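Local coordinates for protein methyltransferase (Streptomyces avermitilis, PDB 3GIW) that binds S-adenosyl-L-homocysteine and is probably an S-adenosylmethionine-dependent methyltransferase, although its substrate and biological role are unknown, at residues A[83-88]-A[144-149]; A[164-169]-A[181-186]; A[77-82]-A[193-198]. All coordinates share one frame; numbering follows the deposited sequence. Where two conformers were deposited one is given.

Contact 1 (A[83-88]-A[144-149]); sequences LDIGTG and ASILDA
Leu-83 and Ile-85 meet Ile-146 and Leu-147 through branched aliphatic ends, with no flat group at the interface itself. The flat group beside it is the carboxylate of Asp-84, on the strand side turned from the helix: Thr-87 OG1 donates to Asp-84 OD2 over 2.9 Å, reaching it from above the carboxylate plane (43° out of it), while OD1 is bonded to Thr-165 OG1. These two bonds should limit rotation of the carboxylate and tie the strand to the turn that follows.

Toward the helix, Ile-85 CD1 lies 4.2 Å from Ile-146 CD1, the two side chains meeting at a slant. The CB of Ile-85 does not head for the helix; with CG1 anti to the carbonyl carbon (chi1 -53°) and a second bend at CG1, its terminal methyl does. Ile-146 uses its other branch as well, CG2 standing 4.3 Å from Leu-83 CD1. A looser touch, 4.5 Å, joins Leu-83 CD2 to Leu-147 CD2. Such spacings indicate light apolar contact.

The glycine-bearing turn after strand 81-85 matches the first conserved motif of Rossmann-like methyltransferases. Gly-88 N bonds to Asp-112 OD2, and Ile-85 touches Met-140; both residues bind S-adenosyl-L-homocysteine in this protein. Helix 143-147 packs on strand 81-85, an inner strand of the sheet, with Leu-83 flanked by strands 107-112 and 163-167 and Leu-147 leaning on helix 179-187.

Contact 2 (A[164-169]-A[181-186]); sequences LTVIAI and GIVRRL
Leu-164 and Val-166 pack against Val-183 and Leu-186 in an apolar strand-to-helix contact within a beta-alpha-beta crossover of the Rossmann-like sheet: strand 163-167, helix 179-187, strand 195-201. The axes support this reading. The strand and helix segments run nearly antiparallel, 157° between their N-to-C directions, and approach to 10.3 Å, room for a single layer of side chains. No hydrogen bond crosses it.

Alternation along the strand decides which residues take part. Leu-164 and Val-166 direct their CB atoms toward the helix, whereas Thr-165 and Ile-167 face the other side of the sheet, where Ile-167 meets helix 55-75. The nearest CA pairs, Leu-164 with Leu-186 and Val-166 with Val-183, follow the antiparallel course of the two segments.

Leu-164 and Leu-186 cross at about a right angle, and a methyl of Leu-164 meets CB of Leu-186, not its branched end. The Leu-186 side chain also touches Pro-143 and Leu-147. Leu-196, on the strand that completes the crossover, touches both Leu-164 and Val-183. Val-166 lies further along, close to Met-140, which binds S-adenosyl-L-homocysteine; its own CG1, that of Val-166, is 4.5 Å from Val-183 CG2, a loose contact.

Leu-164 holds CG anti to its own N (chi1 179°), which extends the side chain to the helix backbone: its CD2 comes within 3.8 Å of Leu-186 CB and 3.9 Å of Val-183 O.

Contact 3 (A[77-82]-A[193-198]); sequences AGIRQF and GSYLAM
The ring of Tyr-195 and the branched chain of Ile-79 cross at a slant, near the N-terminal ends of two strands of the Rossmann-like sheet that are not direct neighbours: strand 163-167 runs between 81-85 and 195-201. The contact joins the loop before strand 81-85 to the start of strand 195-201 and the turn before it, and no direct hydrogen bond joins the segments.

Ile-79 meets the CD1 corner of the ring with both carbons of its longer branch. Its CD1 is 3.8 Å from Tyr-195 CD1, and its CG1 is 3.9 Å from the same atom. That branch stands anti to the carbonyl carbon (chi1 -64°), while CG2, anti to the backbone N, rests over one face of the Phe-82 ring, near its rim. Ile-79 CD1 also lies 3.7 Å from Gly-193 O, so the methyl touches both the ring and the backbone of the turn before it. That turn has positive phi at Gly-193.

Ala-77 approaches the far end of the ring: its CB is 3.6 Å from Tyr-195 OH and 3.8 Å from Tyr-195 CZ. Together with Ile-79 it follows one side of the aromatic from CD1 to the hydroxyl. Leu-73 of helix 55-75 and Val-273 and Arg-275 of strand 269-275 also touch the tyrosine.

The loop is braced locally by Arg-80 NH1, which donates to Ile-79 O at 3.0 Å from well above the carbonyl plane, and also bonds Ala-74 O. The contact lies away from the S-adenosyl-L-homocysteine-binding residues. A water lying at the edge of the Tyr-195 ring, in its plane, closes the bridge: it donates to Ala-77 O at 3.0 Å and is hydrogen-bonded to Tyr-195 OH at 2.8 Å.

How the contacts relate
All three contacts use one mixed sheet, whose adjacent strands 81-85, 163-167 and 195-201 supply four of their six segments. Contact 1 and contact 2 have centres 9 Å apart and follow one another in the chain; each sets a helix on the sheet, and their strands are hydrogen-bonded neighbours. Contact 3 embraces both in sequence, since 77-82 precedes them and 193-198 follows; its centre is about 15 Å from that of contact 1 and 13 Å from that of contact 2. Strand 81-85 serves contacts 1 and 3. Side chains of contacts 1 and 2 adjoin the S-adenosyl-L-homocysteine site, whereas contact 3 lies away from it, at the N-terminal ends of strands 81-85 and 195-201.

Contact 1 (A[83-88]-A[144-149])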
loop_
_atom_site.group_PDB
_atom_site.type_symbol
_atom_site.label_atom_id
_atom_site.label_comp_id
_atom_site.label_asym_id
_atom_site.label_seq_id
_atom_site.Cartn_x
_atom_site.Cartn_y
_atom_site.Cartn_z
ATOM N N LEU A 83 -6.378 -6.693 -6.222
ATOM C CA LEU A 83 -6.794 -5.334 -6.464
ATOM C C LEU A 83 -5.976 -4.423 -5.534
ATOM O O LEU A 83 -6.188 -4.419 -4.328
ATOM C CB LEU A 83 -8.292 -5.179 -6.203
ATOM C CG LEU A 83 -8.872 -3.780 -6.403
ATOM C CD1 LEU A 83 -8.515 -3.122 -7.731
ATOM C CD2 LEU A 83 -10.418 -3.786 -6.218
ATOM N N ASP A 84 -5.058 -3.656 -6.129
ATOM C CA ASP A 84 -4.094 -2.853 -5.382
ATOM C C ASP A 84 -4.469 -1.388 -5.460
ATOM O O ASP A 84 -4.458 -0.764 -6.541
ATOM C CB ASP A 84 -2.709 -3.053 -5.976
ATOM C CG ASP A 84 -1.591 -2.395 -5.155
ATOM O OD1 ASP A 84 -1.588 -2.495 -3.910
ATOM O OD2 ASP A 84 -0.658 -1.814 -5.787
ATOM N N ILE A 85 -4.827 -0.811 -4.315
ATOM C CA ILE A 85 -5.344 0.543 -4.231
ATOM C C ILE A 85 -4.238 1.465 -3.712
ATOM O O ILE A 85 -3.778 1.301 -2.586
ATOM C CB ILE A 85 -6.576 0.628 -3.278
ATOM C CG1 ILE A 85 -7.628 -0.407 -3.681
ATOM C CG2 ILE A 85 -7.116 2.087 -3.211
ATOM C CD1 ILE A 85 -8.180 -0.235 -5.031
ATOM N N GLY A 86 -3.799 2.420 -4.522
ATOM C CA GLY A 86 -2.663 3.277 -4.146
ATOM C C GLY A 86 -1.323 2.632 -4.481
ATOM O O GLY A 86 -0.434 2.504 -3.647
ATOM N N THR A 87 -1.182 2.213 -5.735
ATOM C CA THR A 87 -0.018 1.465 -6.198
ATOM C C THR A 87 1.337 2.213 -6.045
ATOM O O THR A 87 2.377 1.591 -5.706
ATOM C CB THR A 87 -0.229 1.063 -7.662
ATOM O OG1 THR A 87 -1.364 0.181 -7.717
ATOM C CG2 THR A 87 1.057 0.362 -8.276
ATOM N N GLY A 88 1.321 3.496 -6.296
ATOM C CA GLY A 88 2.541 4.292 -6.215
ATOM C C GLY A 88 3.435 4.062 -7.431
ATOM O O GLY A 88 3.031 3.463 -8.430
ATOM N N ALA A 144 -17.036 3.266 -6.827
ATOM C CA ALA A 144 -17.675 2.850 -8.100
ATOM C C ALA A 144 -16.794 3.039 -9.335
ATOM O O ALA A 144 -16.777 2.188 -10.252
ATOM C CB ALA A 144 -19.017 3.586 -8.318
ATOM N N SER A 145 -16.066 4.148 -9.366
ATOM C CA SER A 145 -15.089 4.406 -10.433
ATOM C C SER A 145 -14.014 3.307 -10.552
ATOM O O SER A 145 -13.435 3.121 -11.622
ATOM C CB SER A 145 -14.406 5.772 -10.224
ATOM O OG SER A 145 -13.542 5.786 -9.111
ATOM N N ILE A 146 -13.731 2.622 -9.439
ATOM C CA ILE A 146 -12.818 1.514 -9.417
ATOM C C ILE A 146 -13.572 0.252 -9.775
ATOM O O ILE A 146 -13.213 -0.433 -10.708
ATOM C CB ILE A 146 -12.115 1.400 -8.030
ATOM C CG1 ILE A 146 -11.303 2.690 -7.759
ATOM C CG2 ILE A 146 -11.281 0.152 -7.952
ATOM C CD1 ILE A 146 -10.670 2.831 -6.378
ATOM N N LEU A 147 -14.637 -0.053 -9.020
ATOM C CA LEU A 147 -15.302 -1.368 -9.119
ATOM C C LEU A 147 -16.024 -1.599 -10.469
ATOM O O LEU A 147 -16.111 -2.737 -10.951
ATOM C CB LEU A 147 -16.276 -1.555 -7.942
ATOM C CG LEU A 147 -15.656 -1.540 -6.537
ATOM C CD1 LEU A 147 -16.711 -1.473 -5.421
ATOM C CD2 LEU A 147 -14.786 -2.742 -6.405
ATOM N N ASP A 148 -16.490 -0.529 -11.084
ATOM C CA ASP A 148 -17.132 -0.603 -12.412
ATOM C C ASP A 148 -16.219 -0.245 -13.589
ATOM O O ASP A 148 -16.691 -0.144 -14.737
ATOM C CB ASP A 148 -18.348 0.314 -12.462
ATOM C CG ASP A 148 -19.427 -0.125 -11.527
ATOM O OD1 ASP A 148 -19.523 -1.355 -11.280
ATOM O OD2 ASP A 148 -20.155 0.769 -11.044
ATOM N N ALA A 149 -14.927 -0.034 -13.314
ATOM C CA ALA A 149 -13.971 0.292 -14.371
ATOM C C ALA A 149 -13.881 -0.875 -15.339
ATOM O O ALA A 149 -13.709 -2.016 -14.935
ATOM C CB ALA A 149 -12.574 0.596 -13.782
#

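Contact 2 (A[164-169]-A[181-186])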
loop_
_atom_site.group_PDB
_atom_site.type_symbol
_atom_site.label_atom_id
_atom_site.label_comp_id
_atom_site.label_asym_id
_atom_site.label_seq_id
_atom_site.Cartn_x
_atom_site.Cartn_y
_atom_site.Cartn_z
ATOM N N LEU A 164 -7.526 -7.653 -1.678
ATOM C CA LEU A 164 -7.597 -6.211 -1.711
ATOM C C LEU A 164 -6.393 -5.718 -0.914
ATOM O O LEU A 164 -6.331 -5.928 0.300
ATOM C CB LEU A 164 -8.899 -5.718 -1.091
ATOM C CG LEU A 164 -9.109 -4.214 -1.037
ATOM C CD1 LEU A 164 -9.167 -3.563 -2.415
ATOM C CD2 LEU A 164 -10.386 -3.873 -0.246
ATOM N N THR A 165 -5.447 -5.087 -1.620
ATOM C CA THR A 165 -4.239 -4.526 -0.988
ATOM C C THR A 165 -4.322 -3.000 -0.905
ATOM O O THR A 165 -4.483 -2.323 -1.939
ATOM C CB THR A 165 -2.937 -5.043 -1.673
ATOM O OG1 THR A 165 -2.946 -4.737 -3.051
ATOM C CG2 THR A 165 -2.861 -6.571 -1.589
ATOM N N VAL A 166 -4.246 -2.459 0.307
ATOM C CA VAL A 166 -4.359 -1.009 0.569
ATOM C C VAL A 166 -3.120 -0.670 1.431
ATOM O O VAL A 166 -3.207 -0.658 2.658
ATOM C CB VAL A 166 -5.687 -0.626 1.269
ATOM C CG1 VAL A 166 -5.807 0.876 1.352
ATOM C CG2 VAL A 166 -6.900 -1.212 0.480
ATOM N N ILE A 167 -1.990 -0.469 0.750
ATOM C CA ILE A 167 -0.669 -0.412 1.371
ATOM C C ILE A 167 -0.062 0.986 1.239
ATOM O O ILE A 167 -0.006 1.580 0.166
ATOM C CB ILE A 167 0.224 -1.487 0.735
ATOM C CG1 ILE A 167 -0.388 -2.877 1.009
ATOM C CG2 ILE A 167 1.663 -1.357 1.295
ATOM C CD1 ILE A 167 0.297 -4.078 0.368
ATOM N N ALA A 168 0.317 1.548 2.390
ATOM C CA ALA A 168 1.008 2.839 2.430
ATOM C C ALA A 168 0.167 3.960 1.808
ATOM O O ALA A 168 0.680 4.842 1.105
ATOM C CB ALA A 168 2.420 2.732 1.771
ATOM N N ILE A 169 -1.148 3.929 2.049
ATOM C CA ILE A 169 -2.064 4.945 1.498
ATOM C C ILE A 169 -3.097 5.494 2.494
ATOM O O ILE A 169 -3.454 6.675 2.451
ATOM C CB ILE A 169 -2.814 4.406 0.241
ATOM C CG1 ILE A 169 -3.855 5.434 -0.234
ATOM C CG2 ILE A 169 -3.495 3.096 0.529
ATOM C CD1 ILE A 169 -4.324 5.222 -1.648
ATOM N N GLY A 181 -14.911 3.128 6.208
ATOM C CA GLY A 181 -16.033 2.896 5.298
ATOM C C GLY A 181 -15.647 2.693 3.853
ATOM O O GLY A 181 -16.207 1.840 3.159
ATOM N N ILE A 182 -14.696 3.473 3.382
ATOM C CA ILE A 182 -14.237 3.364 1.995
ATOM C C ILE A 182 -13.595 1.995 1.786
ATOM O O ILE A 182 -13.919 1.280 0.814
ATOM C CB ILE A 182 -13.182 4.413 1.684
ATOM C CG1 ILE A 182 -13.847 5.781 1.671
ATOM C CG2 ILE A 182 -12.439 4.110 0.331
ATOM C CD1 ILE A 182 -12.836 6.892 1.572
ATOM N N VAL A 183 -12.698 1.595 2.676
ATOM C CA VAL A 183 -12.060 0.296 2.527
ATOM C C VAL A 183 -13.099 -0.832 2.538
ATOM O O VAL A 183 -13.045 -1.749 1.677
ATOM C CB VAL A 183 -10.981 0.093 3.599
ATOM C CG1 VAL A 183 -10.578 -1.387 3.662
ATOM C CG2 VAL A 183 -9.806 0.999 3.332
ATOM N N ARG A 184 -14.039 -0.777 3.471
ATOM C CA ARG A 184 -15.008 -1.846 3.587
ATOM C C ARG A 184 -15.997 -1.815 2.408
ATOM O O ARG A 184 -16.528 -2.857 2.039
ATOM C CB ARG A 184 -15.622 -1.862 4.990
ATOM C CG ARG A 184 -14.469 -2.125 6.041
ATOM C CD ARG A 184 -13.743 -3.497 5.838
ATOM N NE ARG A 184 -14.726 -4.552 6.131
ATOM C CZ ARG A 184 -14.854 -5.176 7.292
ATOM N NH1 ARG A 184 -14.002 -4.949 8.267
ATOM N NH2 ARG A 184 -15.830 -6.072 7.453
ATOM N N ARG A 185 -16.244 -0.664 1.799
ATOM C CA ARG A 185 -17.055 -0.597 0.573
ATOM C C ARG A 185 -16.364 -1.289 -0.610
ATOM O O ARG A 185 -17.010 -1.964 -1.408
ATOM C CB ARG A 185 -17.361 0.854 0.217
ATOM C CG ARG A 185 -18.164 1.069 -1.036
ATOM C CD ARG A 185 -19.543 0.347 -0.977
ATOM N NE ARG A 185 -20.232 0.443 -2.262
ATOM C CZ ARG A 185 -20.115 -0.437 -3.257
ATOM N NH1 ARG A 185 -19.377 -1.511 -3.114
ATOM N NH2 ARG A 185 -20.774 -0.251 -4.409
ATOM N N LEU A 186 -15.053 -1.151 -0.714
ATOM C CA LEU A 186 -14.294 -1.902 -1.713
ATOM C C LEU A 186 -14.272 -3.405 -1.481
ATOM O O LEU A 186 -14.201 -4.188 -2.450
ATOM C CB LEU A 186 -12.843 -1.386 -1.816
ATOM C CG LEU A 186 -12.716 0.046 -2.331
ATOM C CD1 LEU A 186 -11.321 0.635 -2.028
ATOM C CD2 LEU A 186 -13.028 0.088 -3.816
#

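Contact 3 (A[77-82]-A[193-198])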
loop_
_atom_site.group_PDB
_atom_site.type_symbol
_atom_site.label_atom_id
_atom_site.label_comp_id
_atom_site.label_asym_id
_atom_site.label_seq_id
_atom_site.Cartn_x
_atom_site.Cartn_y
_atom_site.Cartn_z
ATOM N N ALA A 77 -2.111 -18.867 0.800
ATOM C CA ALA A 77 -3.561 -18.701 0.678
ATOM C C ALA A 77 -4.164 -19.070 -0.701
ATOM O O ALA A 77 -5.394 -19.174 -0.842
ATOM C CB ALA A 77 -3.977 -17.274 1.077
ATOM N N GLY A 78 -3.321 -19.239 -1.717
ATOM C CA GLY A 78 -3.799 -19.669 -3.033
ATOM C C GLY A 78 -4.532 -18.589 -3.826
ATOM O O GLY A 78 -5.263 -18.888 -4.780
ATOM N N ILE A 79 -4.333 -17.329 -3.462
ATOM C CA ILE A 79 -5.008 -16.234 -4.137
ATOM C C ILE A 79 -4.375 -15.955 -5.504
ATOM O O ILE A 79 -3.130 -15.918 -5.661
ATOM C CB ILE A 79 -5.003 -14.940 -3.277
ATOM C CG1 ILE A 79 -5.813 -15.141 -1.979
ATOM C CG2 ILE A 79 -5.510 -13.733 -4.089
ATOM C CD1 ILE A 79 -7.346 -15.377 -2.204
ATOM N N ARG A 80 -5.227 -15.791 -6.511
ATOM C CA ARG A 80 -4.797 -15.600 -7.893
ATOM C C ARG A 80 -5.310 -14.296 -8.502
ATOM O O ARG A 80 -5.134 -14.081 -9.705
ATOM C CB ARG A 80 -5.266 -16.791 -8.766
ATOM C CG ARG A 80 -4.754 -18.145 -8.299
ATOM C CD ARG A 80 -3.293 -18.317 -8.622
ATOM N NE ARG A 80 -2.747 -19.557 -8.065
ATOM C CZ ARG A 80 -2.095 -19.682 -6.912
ATOM N NH1 ARG A 80 -1.829 -18.639 -6.110
ATOM N NH2 ARG A 80 -1.669 -20.882 -6.552
ATOM N N GLN A 81 -5.928 -13.434 -7.686
ATOM C CA GLN A 81 -6.445 -12.151 -8.137
ATOM C C GLN A 81 -6.188 -11.097 -7.077
ATOM O O GLN A 81 -6.466 -11.309 -5.895
ATOM C CB GLN A 81 -7.963 -12.246 -8.347
ATOM C CG GLN A 81 -8.385 -13.309 -9.356
ATOM C CD GLN A 81 -9.825 -13.154 -9.754
ATOM O OE1 GLN A 81 -10.135 -12.887 -10.937
ATOM N NE2 GLN A 81 -10.734 -13.299 -8.768
ATOM N N PHE A 82 -5.701 -9.933 -7.507
ATOM C CA PHE A 82 -5.337 -8.845 -6.602
ATOM C C PHE A 82 -5.869 -7.518 -7.134
ATOM O O PHE A 82 -5.774 -7.248 -8.343
ATOM C CB PHE A 82 -3.793 -8.753 -6.486
ATOM C CG PHE A 82 -3.156 -9.983 -5.928
ATOM C CD1 PHE A 82 -3.011 -11.133 -6.718
ATOM C CD2 PHE A 82 -2.747 -10.029 -4.602
ATOM C CE1 PHE A 82 -2.447 -12.315 -6.200
ATOM C CE2 PHE A 82 -2.206 -11.213 -4.090
ATOM C CZ PHE A 82 -2.049 -12.325 -4.880
ATOM N N GLY A 193 -13.672 -15.808 1.151
ATOM C CA GLY A 193 -12.334 -16.330 0.843
ATOM C C GLY A 193 -11.397 -15.264 0.291
ATOM O O GLY A 193 -10.206 -15.512 0.096
ATOM N N SER A 194 -11.947 -14.078 0.046
ATOM C CA SER A 194 -11.139 -12.913 -0.308
ATOM C C SER A 194 -10.344 -12.456 0.925
ATOM O O SER A 194 -10.585 -12.931 2.063
ATOM C CB SER A 194 -12.031 -11.784 -0.836
ATOM O OG SER A 194 -12.621 -12.157 -2.079
ATOM N N TYR A 195 -9.371 -11.569 0.688
ATOM C CA TYR A 195 -8.510 -11.033 1.754
ATOM C C TYR A 195 -8.407 -9.513 1.687
ATOM O O TYR A 195 -8.582 -8.887 0.628
ATOM C CB TYR A 195 -7.096 -11.638 1.679
ATOM C CG TYR A 195 -6.990 -13.077 2.173
ATOM C CD1 TYR A 195 -7.416 -14.154 1.382
ATOM C CD2 TYR A 195 -6.425 -13.362 3.411
ATOM C CE1 TYR A 195 -7.286 -15.455 1.814
ATOM C CE2 TYR A 195 -6.307 -14.666 3.859
ATOM C CZ TYR A 195 -6.757 -15.709 3.058
ATOM O OH TYR A 195 -6.649 -17.040 3.464
ATOM N N LEU A 196 -8.109 -8.920 2.839
ATOM C CA LEU A 196 -7.723 -7.510 2.985
ATOM C C LEU A 196 -6.318 -7.511 3.568
ATOM O O LEU A 196 -6.075 -8.146 4.585
ATOM C CB LEU A 196 -8.695 -6.795 3.915
ATOM C CG LEU A 196 -8.326 -5.333 4.239
ATOM C CD1 LEU A 196 -8.306 -4.415 3.009
ATOM C CD2 LEU A 196 -9.301 -4.760 5.302
ATOM N N ALA A 197 -5.411 -6.781 2.927
ATOM C CA ALA A 197 -4.022 -6.588 3.402
ATOM C C ALA A 197 -3.783 -5.078 3.451
ATOM O O ALA A 197 -3.994 -4.386 2.443
ATOM C CB ALA A 197 -2.993 -7.245 2.486
HETATM N N MSE A 198 -3.297 -4.592 4.584
HETATM C CA MSE A 198 -3.037 -3.178 4.756
HETATM C C MSE A 198 -1.755 -2.905 5.523
HETATM O O MSE A 198 -1.355 -3.631 6.407
HETATM C CB MSE A 198 -4.169 -2.491 5.537
HETATM C CG MSE A 198 -5.580 -2.693 4.944
HETATM SE SE MSE A 198 -6.900 -1.631 5.922
HETATM C CE MSE A 198 -6.283 0.121 5.398
HETATM O O HOH W 1 -7.293 -18.881 1.453
#